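Long-range contacts in putative uncharacterized protein (Mycobacterium tuberculosis, PDB 2ZQ5), which probably transfers a sulfonate group from the donor PAPS to an acceptor molecule, as other enzymes of the sulfotransferase family do: residues 92-97 with 248-253; 238-243 with 304-309. All coordinates share one frame; numbering follows the deposited sequence.

Overall arrangement
Both contacts lie in the sulfotransferase domain, on the same side of the chain's centre, with their own centres about 10 Å apart. Contact 1 pairs strands 94-97 and 250-255 within the five-stranded parallel sheet; contact 2 joins helix 239-245 to the turn that leads from helix 282-304 towards the edge strand 312-316. Along the chain the segments alternate (92-97, 238-243, 248-253, 304-309), and helix 239-245 is followed, after a short loop, by strand 250-255. The two contacts also touch: L242 packs on F95 and A249, and the sulfur of M243 approaches A249. Contact 2 thus lies against the sheet face that carries F95 and V251, the sheet being the scaffold of the P-loop-type fold.

Contact 1 (92-97 with 248-253); sequences RPIFVT and DALVVQ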
loop_
_atom_site.group_PDB
_atom_site.type_symbol
_atom_site.label_atom_id
_atom_site.label_comp_id
_atom_site.label_asym_id
_atom_site.label_seq_id
_atom_site.Cartn_x
_atom_site.Cartn_y
_atom_site.Cartn_z
ATOM N N ARG A 92 -1.994 -9.898 17.486
ATOM C CA ARG A 92 -2.447 -10.719 16.368
ATOM C C ARG A 92 -3.149 -9.949 15.250
ATOM O O ARG A 92 -4.321 -10.194 14.943
ATOM C CB ARG A 92 -3.356 -11.843 16.882
ATOM C CG ARG A 92 -2.693 -12.746 17.923
ATOM C CD ARG A 92 -3.603 -13.910 18.291
ATOM N NE ARG A 92 -3.611 -14.957 17.270
ATOM C CZ ARG A 92 -4.625 -15.791 17.066
ATOM N NH1 ARG A 92 -5.720 -15.697 17.807
ATOM N NH2 ARG A 92 -4.544 -16.726 16.131
ATOM N N PRO A 93 -2.438 -8.995 14.632
ATOM C CA PRO A 93 -3.014 -8.204 13.540
ATOM C C PRO A 93 -3.184 -9.076 12.303
ATOM O O PRO A 93 -2.468 -10.066 12.134
ATOM C CB PRO A 93 -1.971 -7.107 13.325
ATOM C CG PRO A 93 -0.675 -7.815 13.674
ATOM C CD PRO A 93 -1.068 -8.549 14.941
ATOM N N ILE A 94 -4.137 -8.715 11.451
ATOM C CA ILE A 94 -4.375 -9.449 10.213
ATOM C C ILE A 94 -3.802 -8.653 9.047
ATOM O O ILE A 94 -4.063 -7.453 8.912
ATOM C CB ILE A 94 -5.880 -9.673 9.958
ATOM C CG1 ILE A 94 -6.457 -10.593 11.034
ATOM C CG2 ILE A 94 -6.091 -10.272 8.570
ATOM C CD1 ILE A 94 -7.954 -10.805 10.924
ATOM N N PHE A 95 -3.009 -9.329 8.222
ATOM C CA PHE A 95 -2.401 -8.721 7.044
ATOM C C PHE A 95 -2.901 -9.418 5.789
ATOM O O PHE A 95 -2.761 -10.635 5.648
ATOM C CB PHE A 95 -0.878 -8.850 7.103
ATOM C CG PHE A 95 -0.221 -7.880 8.042
ATOM C CD1 PHE A 95 0.310 -6.688 7.563
ATOM C CD2 PHE A 95 -0.126 -8.157 9.402
ATOM C CE1 PHE A 95 0.928 -5.781 8.429
ATOM C CE2 PHE A 95 0.490 -7.256 10.275
ATOM C CZ PHE A 95 1.016 -6.069 9.786
ATOM N N VAL A 96 -3.500 -8.648 4.889
ATOM C CA VAL A 96 -3.988 -9.185 3.630
ATOM C C VAL A 96 -3.007 -8.767 2.543
ATOM O O VAL A 96 -2.534 -7.631 2.524
ATOM C CB VAL A 96 -5.379 -8.616 3.262
ATOM C CG1 VAL A 96 -5.820 -9.145 1.898
ATOM C CG2 VAL A 96 -6.396 -8.988 4.328
ATOM N N THR A 97 -2.681 -9.686 1.643
ATOM C CA THR A 97 -1.777 -9.341 0.564
ATOM C C THR A 97 -2.065 -10.200 -0.657
ATOM O O THR A 97 -2.805 -11.189 -0.581
ATOM C CB THR A 97 -0.290 -9.466 1.001
ATOM O OG1 THR A 97 0.544 -8.828 0.029
ATOM C CG2 THR A 97 0.124 -10.922 1.146
ATOM N N ASP A 248 3.237 -12.429 15.891
ATOM C CA ASP A 248 1.971 -13.151 15.976
ATOM C C ASP A 248 0.984 -12.790 14.867
ATOM O O ASP A 248 -0.215 -13.034 14.997
ATOM C CB ASP A 248 1.322 -12.871 17.332
ATOM C CG ASP A 248 1.033 -11.391 17.545
ATOM O OD1 ASP A 248 1.443 -10.572 16.690
ATOM O OD2 ASP A 248 0.403 -11.044 18.568
ATOM N N ALA A 249 1.485 -12.223 13.775
ATOM C CA ALA A 249 0.619 -11.820 12.671
ATOM C C ALA A 249 -0.157 -12.956 12.018
ATOM O O ALA A 249 0.298 -14.103 11.975
ATOM C CB ALA A 249 1.436 -11.090 11.607
ATOM N N LEU A 250 -1.341 -12.616 11.518
ATOM C CA LEU A 250 -2.207 -13.554 10.815
ATOM C C LEU A 250 -2.191 -13.032 9.384
ATOM O O LEU A 250 -2.677 -11.935 9.109
ATOM C CB LEU A 250 -3.621 -13.509 11.399
ATOM C CG LEU A 250 -3.691 -13.768 12.907
ATOM C CD1 LEU A 250 -5.128 -13.637 13.379
ATOM C CD2 LEU A 250 -3.142 -15.156 13.220
ATOM N N VAL A 251 -1.623 -13.816 8.476
ATOM C CA VAL A 251 -1.485 -13.398 7.087
ATOM C C VAL A 251 -2.401 -14.150 6.130
ATOM O O VAL A 251 -2.428 -15.380 6.122
ATOM C CB VAL A 251 -0.026 -13.584 6.632
ATOM C CG1 VAL A 251 0.161 -13.027 5.233
ATOM C CG2 VAL A 251 0.914 -12.897 7.612
ATOM N N VAL A 252 -3.141 -13.393 5.323
ATOM C CA VAL A 252 -4.058 -13.956 4.338
ATOM C C VAL A 252 -3.609 -13.540 2.943
ATOM O O VAL A 252 -3.485 -12.349 2.657
ATOM C CB VAL A 252 -5.506 -13.444 4.540
ATOM C CG1 VAL A 252 -6.429 -14.073 3.506
ATOM C CG2 VAL A 252 -5.981 -13.763 5.945
ATOM N N GLN A 253 -3.367 -14.523 2.083
ATOM C CA GLN A 253 -2.946 -14.251 0.714
ATOM C C GLN A 253 -4.036 -14.650 -0.271
ATOM O O GLN A 253 -4.576 -15.756 -0.200
ATOM C CB GLN A 253 -1.666 -15.017 0.376
ATOM C CG GLN A 253 -1.208 -14.812 -1.065
ATOM C CD GLN A 253 0.033 -15.603 -1.403
ATOM O OE1 GLN A 253 0.234 -16.706 -0.899
ATOM N NE2 GLN A 253 0.868 -15.051 -2.278
HETATM O O HOH W 1 -1.020 -15.583 15.984
#
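Four backbone hydrogen bonds zip strand 94-97 to strand 250-253 in parallel register. P93 O accepts from L250 N, and F95 N gives to L250 O at 2.8 Å. Further along, F95 O takes V252 N at 2.8 Å in a nearly straight bond (173°), and T97 N closes the series on V252 O. Each donor lies almost along the C=O axis of its acceptor. The carbonyls of L250 and V252 are also met by CA-H groups, I94 CA standing 3.2 Å from L250 O. I94 and V96 turn their own N-H and C=O groups to W228, L230 and N232, on and just after strand 227-231, on the other side; 94-97 is thus an interior strand, the middle one of five in the parallel sheet, order 2-3-1-4-5, of the P-loop-like sulfotransferase fold. I94, L250, V96 and V252 share one face, where I94 CG1 meets L250 CD1 at 4.1 Å. On the other, A249 CB lies obliquely to the F95 ring, while T97 OG1, anti to its backbone N, bonds N232 O.

Ahead of the strands, D248 takes over from the backbone: with chi1 60° its carboxylate turns towards R92, whose N reaches OD2 at 2.9 Å from well above the carboxylate plane. The R92 side chain, bent at chi3, does not pair with that acid. Its NE gives, at 3.0 Å, to a water lying in the guanidinium plane, and that water donates to D248 O; NH2 is bonded to F335 O and also packs on L250 CD2 at 3.6 Å, while L250 CD1 lies over one guanidinium face.

Contact 2 (238-243 with 304-309); sequences ALDALM and RAKYDS
The first turn of helix 239-245, entered from A238 at the N-cap, faces a type I beta turn from R304 to Y307, and the nearest CA pair, L239 CA and R304 CA, is 7.1 Å apart. Side chains bridge that separation. The ring of Y307 carries most of the contact. CG of M243 sits over the ring centre in a CH-pi contact, only 7° off the normal. The bend at chi2 lifts SD above the ring, 4.9 Å from its centroid in an oblique Met-aromatic approach, and the bend at chi3 brings CE back toward CD1. CG of K306 lies over the opposite face, so the ring is sandwiched between methylenes from both segments.

At the edge of the ring, OD1 of D240 is gripped twice. The Y307 hydroxyl OH donates to its anti lone pair at 2.7 Å, and K306 NZ comes to the syn lone pair at 2.8 Å in a salt bridge. To get there K306 starts in the crowded position between backbone N and carbonyl carbon (chi1 81°) and curls at chi3 and chi4, which also lets NZ bond A303 O. A water donates both to Y307 OH and to D240 O, linking the phenol to the helix backbone. On the buried side L239 CD2 presses on R304 CA at 3.5 Å, beside F300 and F312, while the extended R304 side chain leads away to a salt bridge with D314.

The contact thus joins the start of helix 239-245 to the turn after helix 282-304, through one shared carboxylate oxygen and one face of the Y307 ring. With an ammonium and a phenol both donating to OD1, D240 is probably held as the carboxylate, its negative charge balanced locally by K306.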
loop_
_atom_site.group_PDB
_atom_site.type_symbol
_atom_site.label_atom_id
_atom_site.label_comp_id
_atom_site.label_asym_id
_atom_site.label_seq_id
_atom_site.Cartn_x
_atom_site.Cartn_y
_atom_site.Cartn_z
ATOM N N ALA A 238 8.088 -8.428 1.755
ATOM C CA ALA A 238 8.701 -8.191 3.058
ATOM C C ALA A 238 8.160 -9.027 4.200
ATOM O O ALA A 238 8.074 -8.551 5.332
ATOM C CB ALA A 238 8.567 -6.709 3.403
ATOM N N LEU A 239 7.819 -10.277 3.921
ATOM C CA LEU A 239 7.272 -11.127 4.962
ATOM C C LEU A 239 8.199 -11.289 6.164
ATOM O O LEU A 239 7.730 -11.301 7.302
ATOM C CB LEU A 239 6.907 -12.497 4.393
ATOM C CG LEU A 239 6.254 -13.442 5.403
ATOM C CD1 LEU A 239 4.982 -12.816 5.967
ATOM C CD2 LEU A 239 5.950 -14.770 4.723
ATOM N N ASP A 240 9.505 -11.414 5.938
ATOM C CA ASP A 240 10.409 -11.566 7.073
ATOM C C ASP A 240 10.362 -10.336 7.973
ATOM O O ASP A 240 10.361 -10.462 9.197
ATOM C CB ASP A 240 11.853 -11.820 6.621
ATOM C CG ASP A 240 12.037 -13.186 5.980
ATOM O OD1 ASP A 240 11.433 -14.167 6.462
ATOM O OD2 ASP A 240 12.803 -13.281 4.999
ATOM N N ALA A 241 10.314 -9.148 7.373
ATOM C CA ALA A 241 10.253 -7.918 8.153
ATOM C C ALA A 241 8.918 -7.843 8.879
ATOM O O ALA A 241 8.840 -7.398 10.027
ATOM C CB ALA A 241 10.423 -6.703 7.244
ATOM N N LEU A 242 7.866 -8.278 8.198
ATOM C CA LEU A 242 6.534 -8.273 8.772
ATOM C C LEU A 242 6.503 -9.160 10.015
ATOM O O LEU A 242 6.048 -8.730 11.078
ATOM C CB LEU A 242 5.529 -8.764 7.721
ATOM C CG LEU A 242 4.028 -8.654 8.006
ATOM C CD1 LEU A 242 3.271 -8.794 6.694
ATOM C CD2 LEU A 242 3.583 -9.712 9.006
ATOM N N MET A 243 6.998 -10.387 9.891
ATOM C CA MET A 243 7.001 -11.305 11.027
ATOM C C MET A 243 7.941 -10.861 12.146
ATOM O O MET A 243 7.673 -11.118 13.317
ATOM C CB MET A 243 7.360 -12.724 10.571
ATOM C CG MET A 243 6.387 -13.317 9.556
ATOM S SD MET A 243 4.667 -13.352 10.130
ATOM C CE MET A 243 4.637 -14.889 11.021
ATOM N N ARG A 304 7.689 -17.592 3.538
ATOM C CA ARG A 304 6.604 -18.198 4.300
ATOM C C ARG A 304 6.944 -19.572 4.882
ATOM O O ARG A 304 6.465 -19.934 5.957
ATOM C CB ARG A 304 5.374 -18.290 3.398
ATOM C CG ARG A 304 4.166 -18.991 3.982
ATOM C CD ARG A 304 3.049 -18.976 2.954
ATOM N NE ARG A 304 1.878 -19.728 3.384
ATOM C CZ ARG A 304 0.738 -19.767 2.707
ATOM N NH1 ARG A 304 0.620 -19.095 1.567
ATOM N NH2 ARG A 304 -0.284 -20.473 3.168
ATOM N N ALA A 305 7.780 -20.325 4.178
ATOM C CA ALA A 305 8.153 -21.667 4.619
ATOM C C ALA A 305 8.739 -21.773 6.030
ATOM O O ALA A 305 8.516 -22.770 6.719
ATOM C CB ALA A 305 9.122 -22.284 3.610
ATOM N N LYS A 306 9.473 -20.756 6.470
ATOM C CA LYS A 306 10.102 -20.802 7.790
ATOM C C LYS A 306 9.181 -20.475 8.959
ATOM O O LYS A 306 9.589 -20.583 10.115
ATOM C CB LYS A 306 11.297 -19.848 7.844
ATOM C CG LYS A 306 10.908 -18.400 8.079
ATOM C CD LYS A 306 12.122 -17.512 8.290
ATOM C CE LYS A 306 12.943 -17.400 7.024
ATOM N NZ LYS A 306 12.121 -16.840 5.921
ATOM N N TYR A 307 7.948 -20.076 8.671
ATOM C CA TYR A 307 7.019 -19.711 9.734
ATOM C C TYR A 307 5.929 -20.745 9.970
ATOM O O TYR A 307 5.738 -21.659 9.173
ATOM C CB TYR A 307 6.399 -18.345 9.426
ATOM C CG TYR A 307 7.444 -17.261 9.304
ATOM C CD1 TYR A 307 8.136 -16.810 10.426
ATOM C CD2 TYR A 307 7.796 -16.739 8.059
ATOM C CE1 TYR A 307 9.157 -15.874 10.316
ATOM C CE2 TYR A 307 8.819 -15.800 7.936
ATOM C CZ TYR A 307 9.499 -15.375 9.069
ATOM O OH TYR A 307 10.543 -14.484 8.960
ATOM N N ASP A 308 5.222 -20.587 11.083
ATOM C CA ASP A 308 4.141 -21.489 11.466
ATOM C C ASP A 308 2.974 -21.326 10.497
ATOM O O ASP A 308 2.399 -20.241 10.396
ATOM C CB ASP A 308 3.680 -21.148 12.883
ATOM C CG ASP A 308 2.690 -22.147 13.437
ATOM O OD1 ASP A 308 2.118 -22.940 12.659
ATOM O OD2 ASP A 308 2.480 -22.120 14.666
ATOM N N SER A 309 2.620 -22.399 9.797
ATOM C CA SER A 309 1.523 -22.352 8.837
ATOM C C SER A 309 0.180 -21.991 9.475
ATOM O O SER A 309 -0.747 -21.578 8.786
ATOM C CB SER A 309 1.409 -23.687 8.093
ATOM O OG SER A 309 1.265 -24.771 8.993
HETATM O O HOH W 2 11.483 -12.619 10.589
#